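Local structure of DNA endonuclease I-CvuI (Chlorella vulgaris, 5A77) at residues T46-T51 with M76-V81; T52-L57 with G67-R72; A27-R32 with L129-V134. The protein probably acts as a LAGLIDADG homing endonuclease, cutting double-stranded DNA at a specific target site to spread its intron. All coordinates share one frame; numbering follows the deposited sequence.

Interaction 1 of 3, residues T46-T51 with M76-V81; sequences TVFQST and MSEFCV. With nucleotides of chain D; nucleotides of chain F.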
# COMPACT_ATOMS: atom_id res chain seq x y z
N THR B 46 -3.55 -2.73 -11.57
CA THR B 46 -4.76 -2.79 -10.75
C THR B 46 -4.45 -2.33 -9.33
O THR B 46 -3.41 -2.66 -8.77
CB THR B 46 -5.35 -4.21 -10.74
OG1 THR B 46 -6.04 -4.45 -11.97
CG2 THR B 46 -6.36 -4.36 -9.62
N VAL B 47 -5.35 -1.55 -8.74
CA VAL B 47 -5.21 -1.10 -7.37
C VAL B 47 -6.42 -1.58 -6.55
O VAL B 47 -7.57 -1.47 -6.99
CB VAL B 47 -5.10 0.45 -7.30
CG1 VAL B 47 -5.27 0.94 -5.88
CG2 VAL B 47 -3.77 0.90 -7.86
N PHE B 48 -6.15 -2.14 -5.37
CA PHE B 48 -7.20 -2.71 -4.53
C PHE B 48 -7.50 -1.85 -3.32
O PHE B 48 -6.59 -1.32 -2.69
CB PHE B 48 -6.82 -4.11 -4.05
CG PHE B 48 -6.43 -5.04 -5.16
CD1 PHE B 48 -7.39 -5.75 -5.86
CD2 PHE B 48 -5.10 -5.22 -5.49
CE1 PHE B 48 -7.02 -6.62 -6.88
CE2 PHE B 48 -4.73 -6.07 -6.50
CZ PHE B 48 -5.70 -6.77 -7.19
N GLN B 49 -8.78 -1.73 -2.99
CA GLN B 49 -9.17 -1.11 -1.73
C GLN B 49 -10.52 -1.65 -1.29
O GLN B 49 -11.33 -2.09 -2.11
CB GLN B 49 -9.23 0.42 -1.85
CG GLN B 49 -8.98 1.13 -0.49
CD GLN B 49 -7.61 0.78 0.11
OE1 GLN B 49 -6.64 0.58 -0.62
NE2 GLN B 49 -7.55 0.68 1.43
N SER B 50 -10.74 -1.65 0.02
CA SER B 50 -12.01 -2.05 0.59
C SER B 50 -13.08 -1.10 0.08
O SER B 50 -12.82 0.09 -0.11
CB SER B 50 -11.95 -2.06 2.12
OG SER B 50 -13.25 -2.10 2.70
N THR B 51 -14.29 -1.62 -0.16
CA THR B 51 -15.39 -0.81 -0.67
C THR B 51 -15.80 0.23 0.37
O THR B 51 -16.45 1.22 0.05
CB THR B 51 -16.62 -1.67 -1.06
OG1 THR B 51 -16.19 -2.78 -1.87
CG2 THR B 51 -17.63 -0.86 -1.86
N MET B 76 -14.70 -5.65 -1.64
CA MET B 76 -13.54 -4.90 -2.10
C MET B 76 -13.91 -4.15 -3.36
O MET B 76 -14.87 -4.51 -4.04
CB MET B 76 -12.34 -5.82 -2.38
CG MET B 76 -11.70 -6.40 -1.13
SD MET B 76 -10.77 -5.20 -0.19
CE MET B 76 -9.33 -4.86 -1.21
N SER B 77 -13.16 -3.10 -3.66
CA SER B 77 -13.24 -2.46 -4.96
C SER B 77 -11.87 -2.50 -5.63
O SER B 77 -10.83 -2.43 -4.96
CB SER B 77 -13.77 -1.03 -4.83
OG SER B 77 -15.12 -1.04 -4.40
N GLU B 78 -11.88 -2.65 -6.94
CA GLU B 78 -10.67 -2.60 -7.75
C GLU B 78 -10.75 -1.42 -8.69
O GLU B 78 -11.81 -1.15 -9.25
CB GLU B 78 -10.50 -3.89 -8.55
CG GLU B 78 -10.43 -5.16 -7.71
CD GLU B 78 -9.99 -6.37 -8.51
OE1 GLU B 78 -9.47 -6.18 -9.63
OE2 GLU B 78 -10.15 -7.51 -8.02
N PHE B 79 -9.66 -0.70 -8.84
CA PHE B 79 -9.50 0.21 -9.97
C PHE B 79 -8.57 -0.44 -10.98
O PHE B 79 -7.47 -0.86 -10.63
CB PHE B 79 -8.95 1.57 -9.53
CG PHE B 79 -8.30 2.34 -10.66
CD1 PHE B 79 -9.05 3.20 -11.44
CD2 PHE B 79 -6.94 2.18 -10.95
CE1 PHE B 79 -8.46 3.89 -12.49
CE2 PHE B 79 -6.35 2.87 -11.98
CZ PHE B 79 -7.11 3.74 -12.75
N CYS B 80 -8.96 -0.52 -12.24
CA CYS B 80 -8.09 -1.25 -13.17
C CYS B 80 -7.88 -0.60 -14.53
O CYS B 80 -8.83 -0.15 -15.18
CB CYS B 80 -8.63 -2.66 -13.39
SG CYS B 80 -7.58 -3.59 -14.49
N VAL B 81 -6.62 -0.55 -14.96
CA VAL B 81 -6.28 -0.10 -16.30
C VAL B 81 -5.80 -1.29 -17.11
O VAL B 81 -4.72 -1.84 -16.85
CB VAL B 81 -5.18 0.99 -16.29
CG1 VAL B 81 -5.01 1.58 -17.68
CG2 VAL B 81 -5.54 2.08 -15.31
P DC D 14 -7.34 -2.79 1.96
OP1 DC D 14 -6.19 -1.87 2.16
OP2 DC D 14 -8.73 -2.27 1.95
O5' DC D 14 -7.14 -3.64 0.60
C5' DC D 14 -5.86 -3.69 -0.03
C4' DC D 14 -5.22 -5.08 0.09
O4' DC D 14 -6.22 -6.09 0.43
C3' DC D 14 -4.53 -5.59 -1.18
O3' DC D 14 -3.14 -5.86 -0.92
C2' DC D 14 -5.32 -6.87 -1.54
C1' DC D 14 -5.84 -7.29 -0.18
N1 DC D 14 -7.01 -8.26 -0.19
C2 DC D 14 -6.79 -9.62 -0.50
O2 DC D 14 -5.65 -10.00 -0.79
N3 DC D 14 -7.84 -10.48 -0.48
C4 DC D 14 -9.06 -10.04 -0.15
N4 DC D 14 -10.07 -10.93 -0.14
C5 DC D 14 -9.31 -8.67 0.17
C6 DC D 14 -8.26 -7.83 0.14
OP3 DG F 1 1.63 -7.22 -3.27
P DG F 1 0.83 -5.97 -3.17
OP1 DG F 1 0.47 -5.80 -1.75
OP2 DG F 1 1.59 -4.90 -3.86
O5' DG F 1 -0.51 -6.14 -4.02
C5' DG F 1 -1.67 -6.78 -3.44
C4' DG F 1 -1.71 -8.23 -3.87
O4' DG F 1 -2.98 -8.85 -3.54
C3' DG F 1 -1.51 -8.46 -5.36
O3' DG F 1 -0.61 -9.48 -5.49
C2' DG F 1 -2.91 -8.87 -5.85
C1' DG F 1 -3.41 -9.62 -4.64
N9 DG F 1 -4.85 -9.77 -4.53
C8 DG F 1 -5.80 -8.77 -4.55
N7 DG F 1 -7.02 -9.21 -4.36
C5 DG F 1 -6.86 -10.58 -4.18
C6 DG F 1 -7.82 -11.59 -3.94
O6 DG F 1 -9.03 -11.47 -3.83
N1 DG F 1 -7.23 -12.84 -3.82
C2 DG F 1 -5.90 -13.10 -3.93
N2 DG F 1 -5.52 -14.37 -3.78
N3 DG F 1 -4.98 -12.16 -4.16
C4 DG F 1 -5.54 -10.94 -4.28
P DA F 2 0.60 -9.39 -6.53
OP1 DA F 2 1.88 -9.48 -5.80
OP2 DA F 2 0.39 -8.22 -7.43
O5' DA F 2 0.38 -10.73 -7.34
C5' DA F 2 -0.27 -11.80 -6.66
C4' DA F 2 -1.27 -12.49 -7.57
O4' DA F 2 -2.62 -12.00 -7.32
C3' DA F 2 -1.04 -12.31 -9.08
O3' DA F 2 -1.08 -13.59 -9.68
C2' DA F 2 -2.23 -11.44 -9.51
C1' DA F 2 -3.26 -11.99 -8.55
N9 DA F 2 -4.52 -11.28 -8.42
C8 DA F 2 -4.81 -9.97 -8.72
N7 DA F 2 -6.07 -9.65 -8.51
C5 DA F 2 -6.64 -10.83 -8.04
C6 DA F 2 -7.94 -11.18 -7.63
N6 DA F 2 -8.98 -10.31 -7.62
N1 DA F 2 -8.15 -12.45 -7.23
C2 DA F 2 -7.14 -13.31 -7.25
N3 DA F 2 -5.88 -13.10 -7.61
C4 DA F 2 -5.70 -11.84 -8.00
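Phe-48 and Glu-78 lie side by side and point the same way from neighbouring antiparallel strands, the carboxylate turned 72° from the ring plane. OE2 of Glu-78 sits at the ring edge, in its plane, while the carboxyl carbon CD comes within 3.4 Å of Phe-48 CE1. The ring itself is sandwiched: CG2 of Thr-46 covers one face toward the rim, and C8 of the guanine of DG1 (chain F) lies over the centre of the other, 3.2 Å above the plane. A flat aromatic suits this slot between a methyl group and a base. Glu-78 OE2, held by Arg-70 and Arg-72, also accepts a weak bond from N6 of DA2 (chain F). Met-76, bent at chi2 and chi3 (chi3 -71°), folds its end back to the strand, with CE 3.9 Å from Phe-48 CB; the flexible thioether fits beside both strand and DNA.

Val-47 and Phe-79 face the opposite side of the sheet, where CB of Val-47 meets the edge of the phenylalanine ring at CD2. Paired backbone hydrogen bonds join Val-47 to Phe-79 and, two residues on, Gln-49 to Ser-77. Past the last hydrogen-bonded pair, the amide N of Ser-50 reaches OP2 of DC14 (chain D) at 2.9 Å, and the Gln-49 side chain is about 4 Å from a bound magnesium ion. DC14 O3' and DG1 P stand 4.6 Å apart, the two ends of a severed strand, so this antiparallel strand pair borders the cleavage site on the DNA-binding sheet of the LAGLIDADG fold.

Interaction 2 of 3, residues T52-L57 with G67-R72; sequences TQHFIL and GTVRKR. Unlike the reference sequence in segment 52-57: Gln-53 (reference Arg). With nucleotides of chain C.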
# COMPACT_ATOMS: atom_id res chain seq x y z
N THR B 52 -15.41 -0.03 1.62
CA THR B 52 -15.46 0.96 2.69
C THR B 52 -15.04 2.33 2.19
O THR B 52 -15.72 3.33 2.41
CB THR B 52 -14.53 0.57 3.88
OG1 THR B 52 -14.87 -0.72 4.39
CG2 THR B 52 -14.61 1.62 4.98
N GLN B 53 -13.89 2.36 1.52
CA GLN B 53 -13.34 3.60 1.02
C GLN B 53 -13.17 3.54 -0.47
O GLN B 53 -12.12 3.90 -1.02
CB GLN B 53 -12.01 3.92 1.69
CG GLN B 53 -11.81 3.23 3.03
CD GLN B 53 -10.66 3.86 3.78
OE1 GLN B 53 -10.65 5.07 4.00
NE2 GLN B 53 -9.66 3.05 4.13
N HIS B 54 -14.24 3.10 -1.12
CA HIS B 54 -14.37 3.05 -2.56
C HIS B 54 -13.97 4.37 -3.21
O HIS B 54 -13.53 4.39 -4.36
CB HIS B 54 -15.81 2.67 -2.90
CG HIS B 54 -16.09 2.55 -4.36
ND1 HIS B 54 -16.20 1.33 -5.00
CD2 HIS B 54 -16.30 3.49 -5.31
CE1 HIS B 54 -16.47 1.52 -6.27
NE2 HIS B 54 -16.52 2.84 -6.50
N PHE B 55 -14.12 5.47 -2.48
CA PHE B 55 -13.89 6.79 -3.06
C PHE B 55 -12.45 7.02 -3.53
O PHE B 55 -12.23 7.75 -4.50
CB PHE B 55 -14.29 7.90 -2.06
CG PHE B 55 -13.38 8.03 -0.85
CD1 PHE B 55 -12.26 8.86 -0.90
CD2 PHE B 55 -13.69 7.40 0.34
CE1 PHE B 55 -11.43 9.00 0.21
CE2 PHE B 55 -12.87 7.54 1.46
CZ PHE B 55 -11.74 8.34 1.40
N ILE B 56 -11.47 6.40 -2.86
CA ILE B 56 -10.06 6.59 -3.21
C ILE B 56 -9.74 6.08 -4.64
O ILE B 56 -8.90 6.65 -5.34
CB ILE B 56 -9.12 5.92 -2.15
CG1 ILE B 56 -7.72 6.55 -2.15
CG2 ILE B 56 -9.05 4.40 -2.32
CD1 ILE B 56 -7.69 8.00 -1.67
N LEU B 57 -10.42 5.02 -5.08
CA LEU B 57 -10.23 4.47 -6.41
C LEU B 57 -10.80 5.38 -7.52
O LEU B 57 -10.29 5.40 -8.64
CB LEU B 57 -10.86 3.08 -6.51
CG LEU B 57 -10.31 2.07 -5.51
CD1 LEU B 57 -10.93 0.72 -5.73
CD2 LEU B 57 -8.80 1.99 -5.66
N GLY B 67 -9.23 4.19 -16.91
CA GLY B 67 -9.48 3.06 -16.04
C GLY B 67 -10.91 2.88 -15.60
O GLY B 67 -11.70 3.83 -15.61
N THR B 68 -11.26 1.66 -15.22
CA THR B 68 -12.58 1.36 -14.68
C THR B 68 -12.52 1.00 -13.20
O THR B 68 -11.58 0.33 -12.75
CB THR B 68 -13.23 0.19 -15.41
OG1 THR B 68 -12.46 -0.99 -15.15
CG2 THR B 68 -13.27 0.46 -16.90
N VAL B 69 -13.53 1.44 -12.45
CA VAL B 69 -13.71 1.00 -11.08
C VAL B 69 -14.87 0.01 -11.00
O VAL B 69 -15.88 0.19 -11.66
CB VAL B 69 -13.98 2.20 -10.13
CG1 VAL B 69 -14.22 1.70 -8.74
CG2 VAL B 69 -12.82 3.20 -10.16
N ARG B 70 -14.72 -1.05 -10.21
CA ARG B 70 -15.85 -1.94 -9.92
C ARG B 70 -15.96 -2.26 -8.42
O ARG B 70 -15.02 -2.09 -7.65
CB ARG B 70 -15.73 -3.25 -10.70
CG ARG B 70 -14.66 -4.20 -10.16
CD ARG B 70 -14.74 -5.60 -10.80
NE ARG B 70 -13.48 -6.32 -10.64
CZ ARG B 70 -13.36 -7.57 -10.20
NH1 ARG B 70 -14.43 -8.29 -9.89
NH2 ARG B 70 -12.16 -8.11 -10.11
N LYS B 71 -17.14 -2.73 -8.03
CA LYS B 71 -17.37 -3.33 -6.73
C LYS B 71 -17.29 -4.84 -6.88
O LYS B 71 -18.04 -5.41 -7.67
CB LYS B 71 -18.76 -2.93 -6.20
CG LYS B 71 -19.05 -1.43 -6.10
CD LYS B 71 -19.80 -1.14 -4.81
CE LYS B 71 -20.28 0.30 -4.72
NZ LYS B 71 -20.91 0.56 -3.39
N ARG B 72 -16.52 -5.52 -6.05
CA ARG B 72 -16.49 -6.96 -6.04
C ARG B 72 -17.60 -7.43 -5.11
O ARG B 72 -18.13 -6.66 -4.35
CB ARG B 72 -15.14 -7.43 -5.57
CG ARG B 72 -14.01 -7.09 -6.52
CD ARG B 72 -12.61 -7.14 -5.90
NE ARG B 72 -12.44 -8.20 -4.93
CZ ARG B 72 -11.28 -8.72 -4.57
NH1 ARG B 72 -10.18 -8.30 -5.11
NH2 ARG B 72 -11.24 -9.67 -3.68
P DC C 7 -19.67 -5.95 -12.57
OP1 DC C 7 -21.12 -5.81 -12.31
OP2 DC C 7 -18.70 -5.09 -11.85
O5' DC C 7 -19.23 -7.46 -12.31
C5' DC C 7 -19.58 -8.45 -13.27
C4' DC C 7 -18.71 -9.67 -13.13
O4' DC C 7 -17.37 -9.38 -13.56
C3' DC C 7 -18.56 -10.21 -11.70
O3' DC C 7 -19.28 -11.43 -11.55
C2' DC C 7 -17.04 -10.42 -11.54
C1' DC C 7 -16.55 -10.34 -12.98
N1 DC C 7 -15.11 -9.92 -13.12
C2 DC C 7 -14.12 -10.89 -13.17
O2 DC C 7 -14.43 -12.08 -13.10
N3 DC C 7 -12.82 -10.50 -13.30
C4 DC C 7 -12.51 -9.20 -13.36
N4 DC C 7 -11.22 -8.86 -13.47
C5 DC C 7 -13.52 -8.19 -13.30
C6 DC C 7 -14.79 -8.59 -13.17
P DG C 8 -19.99 -11.79 -10.15
OP1 DG C 8 -21.18 -12.63 -10.41
OP2 DG C 8 -20.16 -10.52 -9.39
O5' DG C 8 -18.91 -12.70 -9.44
C5' DG C 8 -18.03 -13.45 -10.26
C4' DG C 8 -17.62 -14.74 -9.60
O4' DG C 8 -16.19 -14.85 -9.63
C3' DG C 8 -17.96 -14.84 -8.14
O3' DG C 8 -17.92 -16.23 -7.78
C2' DG C 8 -16.83 -14.01 -7.51
C1' DG C 8 -15.65 -14.32 -8.43
N9 DG C 8 -14.80 -13.17 -8.79
C8 DG C 8 -15.17 -11.86 -8.95
N7 DG C 8 -14.18 -11.08 -9.33
C5 DG C 8 -13.10 -11.95 -9.47
C6 DG C 8 -11.75 -11.70 -9.87
O6 DG C 8 -11.22 -10.63 -10.19
N1 DG C 8 -10.99 -12.87 -9.87
C2 DG C 8 -11.46 -14.11 -9.53
N2 DG C 8 -10.59 -15.12 -9.59
N3 DG C 8 -12.71 -14.36 -9.17
C4 DG C 8 -13.47 -13.24 -9.15
P DT C 9 -17.74 -16.71 -6.26
OP1 DT C 9 -18.16 -18.14 -6.23
OP2 DT C 9 -18.40 -15.71 -5.37
O5' DT C 9 -16.15 -16.72 -6.05
C5' DT C 9 -15.37 -17.82 -6.53
C4' DT C 9 -14.01 -17.88 -5.85
O4' DT C 9 -13.18 -16.79 -6.34
C3' DT C 9 -14.03 -17.74 -4.31
O3' DT C 9 -12.96 -18.54 -3.75
C2' DT C 9 -13.73 -16.25 -4.14
C1' DT C 9 -12.67 -16.09 -5.22
N1 DT C 9 -12.37 -14.67 -5.60
C2 DT C 9 -11.13 -14.38 -6.14
O2 DT C 9 -10.27 -15.22 -6.33
N3 DT C 9 -10.93 -13.06 -6.44
C4 DT C 9 -11.83 -12.03 -6.26
O4 DT C 9 -11.57 -10.87 -6.57
C5 DT C 9 -13.11 -12.40 -5.70
C7 DT C 9 -14.17 -11.36 -5.47
C6 DT C 9 -13.31 -13.69 -5.39
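Arg-70, whose carbonyl O borders the ring of His-54, sends NH2 to O6 of the guanine of DG8 (chain C) at 2.7 Å. NH1 donates to N7 of the same base over 2.9 Å, nearly straight at 168°, completing the two-pronged arginine-guanine reading of the major groove. The strand responsible, 68-71, lies at one side of the saddle-shaped antiparallel sheet by which LAGLIDADG endonucleases straddle DNA, and the start of helix 55-64 packs behind it.

CG of Arg-70 occupies the crowded position between the backbone N and carbonyl carbon (chi1 74°), from which the chain runs extended to NE. C5 of DC7 (chain C) lies 3.1 Å above the centre of the guanidinium, and CG of Arg-72 covers the rim of its other face. Arg-72 turns a guanidinium face to O4 of DT9 (chain C), while its NH2 binds a further guanine.

On the helix side, Val-69 presents its two methyls to different partners. Its CG1 approaches CE1 of His-54 to 3.3 Å, and the two side chains cross obliquely. CG of His-54 is anti to the backbone N (chi1 -179°), which carries the ring out toward the strand; its turn is held by ND1, hydrogen-bonded to Ser-77 OG. The side chains of Lys-71 and His-54 cross at about a right angle, the aliphatic CG of Lys-71 touching the ring at CE1, so a long side chain can give an apolar surface here and still keep its amine beyond. Leu-57 fills the buried end: its CB meets Val-69 CG2 at 4.1 Å, and that same methyl rests 3.7 Å from the Leu-57 carbonyl O.

Interaction 3 of 3, residues A27-R32 with L129-V134; sequences AQIVSR and LLADKV. With nucleotides of chain F; nucleotides of chain C.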
# COMPACT_ATOMS: atom_id res chain seq x y z
N ALA B 27 0.95 -9.24 -16.10
CA ALA B 27 0.87 -9.67 -17.48
C ALA B 27 0.48 -11.13 -17.47
O ALA B 27 1.26 -11.99 -17.02
CB ALA B 27 2.18 -9.46 -18.19
N GLN B 28 -0.73 -11.40 -17.94
CA GLN B 28 -1.28 -12.75 -17.96
C GLN B 28 -1.49 -13.26 -19.38
O GLN B 28 -1.81 -12.50 -20.29
CB GLN B 28 -2.63 -12.80 -17.24
CG GLN B 28 -2.68 -11.99 -15.99
CD GLN B 28 -4.07 -11.47 -15.69
OE1 GLN B 28 -4.34 -10.28 -15.85
NE2 GLN B 28 -4.96 -12.37 -15.27
N ILE B 29 -1.31 -14.56 -19.54
CA ILE B 29 -1.72 -15.23 -20.76
C ILE B 29 -3.15 -15.75 -20.59
O ILE B 29 -3.38 -16.67 -19.80
CB ILE B 29 -0.78 -16.39 -21.09
CG1 ILE B 29 0.64 -15.86 -21.28
CG2 ILE B 29 -1.26 -17.12 -22.34
CD1 ILE B 29 1.72 -16.92 -21.17
N VAL B 30 -4.12 -15.15 -21.29
CA VAL B 30 -5.47 -15.68 -21.20
C VAL B 30 -5.85 -16.40 -22.48
O VAL B 30 -5.53 -15.98 -23.60
CB VAL B 30 -6.53 -14.58 -20.88
CG1 VAL B 30 -6.09 -13.74 -19.69
CG2 VAL B 30 -6.84 -13.71 -22.10
N SER B 31 -6.51 -17.54 -22.29
CA SER B 31 -7.03 -18.30 -23.40
C SER B 31 -8.30 -17.64 -23.92
O SER B 31 -9.22 -17.35 -23.16
CB SER B 31 -7.31 -19.74 -22.97
OG SER B 31 -8.52 -19.80 -22.24
N ARG B 32 -8.33 -17.38 -25.22
CA ARG B 32 -9.48 -16.81 -25.89
C ARG B 32 -9.80 -17.70 -27.09
O ARG B 32 -9.05 -17.73 -28.06
CB ARG B 32 -9.20 -15.38 -26.33
CG ARG B 32 -8.91 -14.39 -25.23
CD ARG B 32 -10.08 -14.22 -24.28
NE ARG B 32 -11.29 -13.78 -24.97
CZ ARG B 32 -12.38 -13.33 -24.35
NH1 ARG B 32 -12.41 -13.25 -23.02
NH2 ARG B 32 -13.44 -12.96 -25.06
N LEU B 129 6.54 -15.27 -23.25
CA LEU B 129 7.71 -15.54 -22.42
C LEU B 129 8.03 -14.37 -21.45
O LEU B 129 8.54 -14.59 -20.36
CB LEU B 129 8.92 -15.85 -23.30
CG LEU B 129 8.96 -17.33 -23.71
CD1 LEU B 129 9.81 -17.56 -24.97
CD2 LEU B 129 9.48 -18.16 -22.56
N LEU B 130 7.72 -13.15 -21.87
CA LEU B 130 7.85 -11.98 -21.03
C LEU B 130 6.73 -11.95 -19.98
O LEU B 130 6.88 -11.38 -18.90
CB LEU B 130 7.81 -10.70 -21.87
CG LEU B 130 9.04 -10.31 -22.68
CD1 LEU B 130 8.80 -9.04 -23.49
CD2 LEU B 130 10.22 -10.13 -21.74
N ALA B 131 5.59 -12.58 -20.30
CA ALA B 131 4.51 -12.69 -19.33
C ALA B 131 4.94 -13.51 -18.11
O ALA B 131 4.58 -13.18 -16.98
CB ALA B 131 3.28 -13.29 -19.96
N ASP B 132 5.68 -14.59 -18.34
CA ASP B 132 6.14 -15.43 -17.24
C ASP B 132 7.18 -14.75 -16.39
O ASP B 132 7.28 -15.03 -15.20
CB ASP B 132 6.72 -16.76 -17.73
CG ASP B 132 5.77 -17.50 -18.64
OD1 ASP B 132 4.55 -17.20 -18.63
OD2 ASP B 132 6.27 -18.41 -19.35
N LYS B 133 7.97 -13.87 -16.99
CA LYS B 133 9.00 -13.17 -16.22
C LYS B 133 8.40 -12.15 -15.28
O LYS B 133 8.89 -11.99 -14.15
CB LYS B 133 10.01 -12.49 -17.13
CG LYS B 133 11.33 -13.22 -17.16
CD LYS B 133 12.42 -12.33 -17.68
CE LYS B 133 13.78 -12.99 -17.57
NZ LYS B 133 14.86 -11.97 -17.71
N VAL B 134 7.35 -11.45 -15.73
CA VAL B 134 6.60 -10.58 -14.84
C VAL B 134 6.11 -11.42 -13.69
O VAL B 134 6.10 -10.99 -12.52
CB VAL B 134 5.40 -9.92 -15.51
CG1 VAL B 134 4.63 -9.06 -14.48
CG2 VAL B 134 5.82 -9.10 -16.74
P DT F 7 -22.10 -14.85 -19.14
OP1 DT F 7 -23.31 -15.06 -18.31
OP2 DT F 7 -21.93 -15.60 -20.40
O5' DT F 7 -22.05 -13.29 -19.49
C5' DT F 7 -21.32 -12.41 -18.65
C4' DT F 7 -21.20 -11.05 -19.29
O4' DT F 7 -19.83 -10.81 -19.73
C3' DT F 7 -22.09 -10.83 -20.51
O3' DT F 7 -22.72 -9.57 -20.39
C2' DT F 7 -21.10 -10.89 -21.69
C1' DT F 7 -19.84 -10.32 -21.06
N1 DT F 7 -18.57 -10.74 -21.69
C2 DT F 7 -17.64 -9.80 -22.07
O2 DT F 7 -17.82 -8.59 -21.97
N3 DT F 7 -16.49 -10.31 -22.60
C4 DT F 7 -16.17 -11.64 -22.79
O4 DT F 7 -15.11 -12.00 -23.28
C5 DT F 7 -17.19 -12.58 -22.36
C7 DT F 7 -16.96 -14.06 -22.50
C6 DT F 7 -18.31 -12.09 -21.82
P DA C 4 -7.08 -4.68 -24.15
OP1 DA C 4 -6.11 -3.86 -24.90
OP2 DA C 4 -6.64 -5.74 -23.20
O5' DA C 4 -8.02 -3.64 -23.37
C5' DA C 4 -8.78 -2.67 -24.12
C4' DA C 4 -10.22 -2.60 -23.64
O4' DA C 4 -10.88 -3.85 -23.94
C3' DA C 4 -10.38 -2.39 -22.13
O3' DA C 4 -11.26 -1.30 -21.89
C2' DA C 4 -10.98 -3.71 -21.63
C1' DA C 4 -11.71 -4.21 -22.86
N9 DA C 4 -11.87 -5.66 -22.89
C8 DA C 4 -10.87 -6.57 -23.01
N7 DA C 4 -11.29 -7.81 -23.03
C5 DA C 4 -12.66 -7.71 -22.94
C6 DA C 4 -13.68 -8.68 -22.94
N6 DA C 4 -13.45 -9.99 -23.00
N1 DA C 4 -14.95 -8.24 -22.84
C2 DA C 4 -15.19 -6.92 -22.78
N3 DA C 4 -14.31 -5.91 -22.78
C4 DA C 4 -13.04 -6.38 -22.86
P DT F 6 -16.57 -19.06 -17.60
OP1 DT F 6 -17.56 -20.04 -17.10
OP2 DT F 6 -15.80 -19.31 -18.85
O5' DT F 6 -17.31 -17.66 -17.74
C5' DT F 6 -18.30 -17.30 -16.80
C4' DT F 6 -18.89 -15.95 -17.12
O4' DT F 6 -17.82 -14.98 -17.28
C3' DT F 6 -19.74 -15.86 -18.41
O3' DT F 6 -20.86 -15.02 -18.13
C2' DT F 6 -18.78 -15.22 -19.41
C1' DT F 6 -18.03 -14.27 -18.49
N1 DT F 6 -16.72 -13.79 -18.99
C2 DT F 6 -16.51 -12.45 -19.09
O2 DT F 6 -17.36 -11.62 -18.81
N3 DT F 6 -15.28 -12.08 -19.54
C4 DT F 6 -14.24 -12.92 -19.88
O4 DT F 6 -13.15 -12.50 -20.27
C5 DT F 6 -14.51 -14.34 -19.75
C7 DT F 6 -13.47 -15.35 -20.09
C6 DT F 6 -15.73 -14.70 -19.30
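Ala-27 starts the contact by turning its CB onto helix 121-135, between Val-134 and Ala-131. This is a helix-on-sheet layer of the LAGLIDADG fold: strand 23-31 belongs to the antiparallel sheet whose one side meets DNA, and the helix covers the other. CB of Ala-27 touches Val-134 CG2 at 3.9 Å and stands 4.4 Å from the CB of Ala-131. Small residues on both elements allow the backbones to come close, with the CA atoms of Ala-27 and Ala-131 only 5.1 Å apart. The carbonyl O of Ala-27, buried here, accepts a hydrogen bond from NH1 of Arg-143.

Gln-28 points away from the helix and packs on a guanine base, a polar side chain on the side that faces the groove. Ile-29 returns to the helix. With CG1 anti to the carbonyl carbon (chi1 -60°), its longer branch lies on Ala-131, CG1 to CB 3.9 Å, and ends with CD1 at 3.8 Å from OD1 of Asp-132. The isoleucine comes at a slant to this carboxylate; the other oxygen, OD2, accepts from the backbone N of Ala-147, at the beginning of helix 147-156. A branched aliphatic chain thus bridges the helix surface and the next helical element, where Val-150 also meets it. Val-30 turns back to the DNA, packing on a thymine base.

Arg-32, just beyond the strand, reaches into the DNA with its guanidinium. Its chain bends twice, and DT6 and DT7 (chain F) both lie at the guanidinium edge. NH1 is 2.9 Å from DT6 O4, whereas O4 of DT7 receives two bonds, from NH1 at 3.0 Å and from NH2 at 2.6 Å.

From the N terminus, the chain first meets interaction 3 at 27-32, but its partner helix comes almost a hundred residues later, so this contact closes the widest loop and encloses the other two. Interaction 1 opens next, at 46-51, and closes at 76-81. Between its halves interaction 2 runs from 52-57 to 67-72, the innermost loop. The three are nested and none cross. Interactions 1 and 2 touch through neighbouring strands 76-82 and 68-71, the latter at the sheet edge, with Cys-80 N close to Thr-68 O. Interaction 3 lies on the opposite side of the chain's centre, tying the far strand of the same sheet to the C-terminal helices.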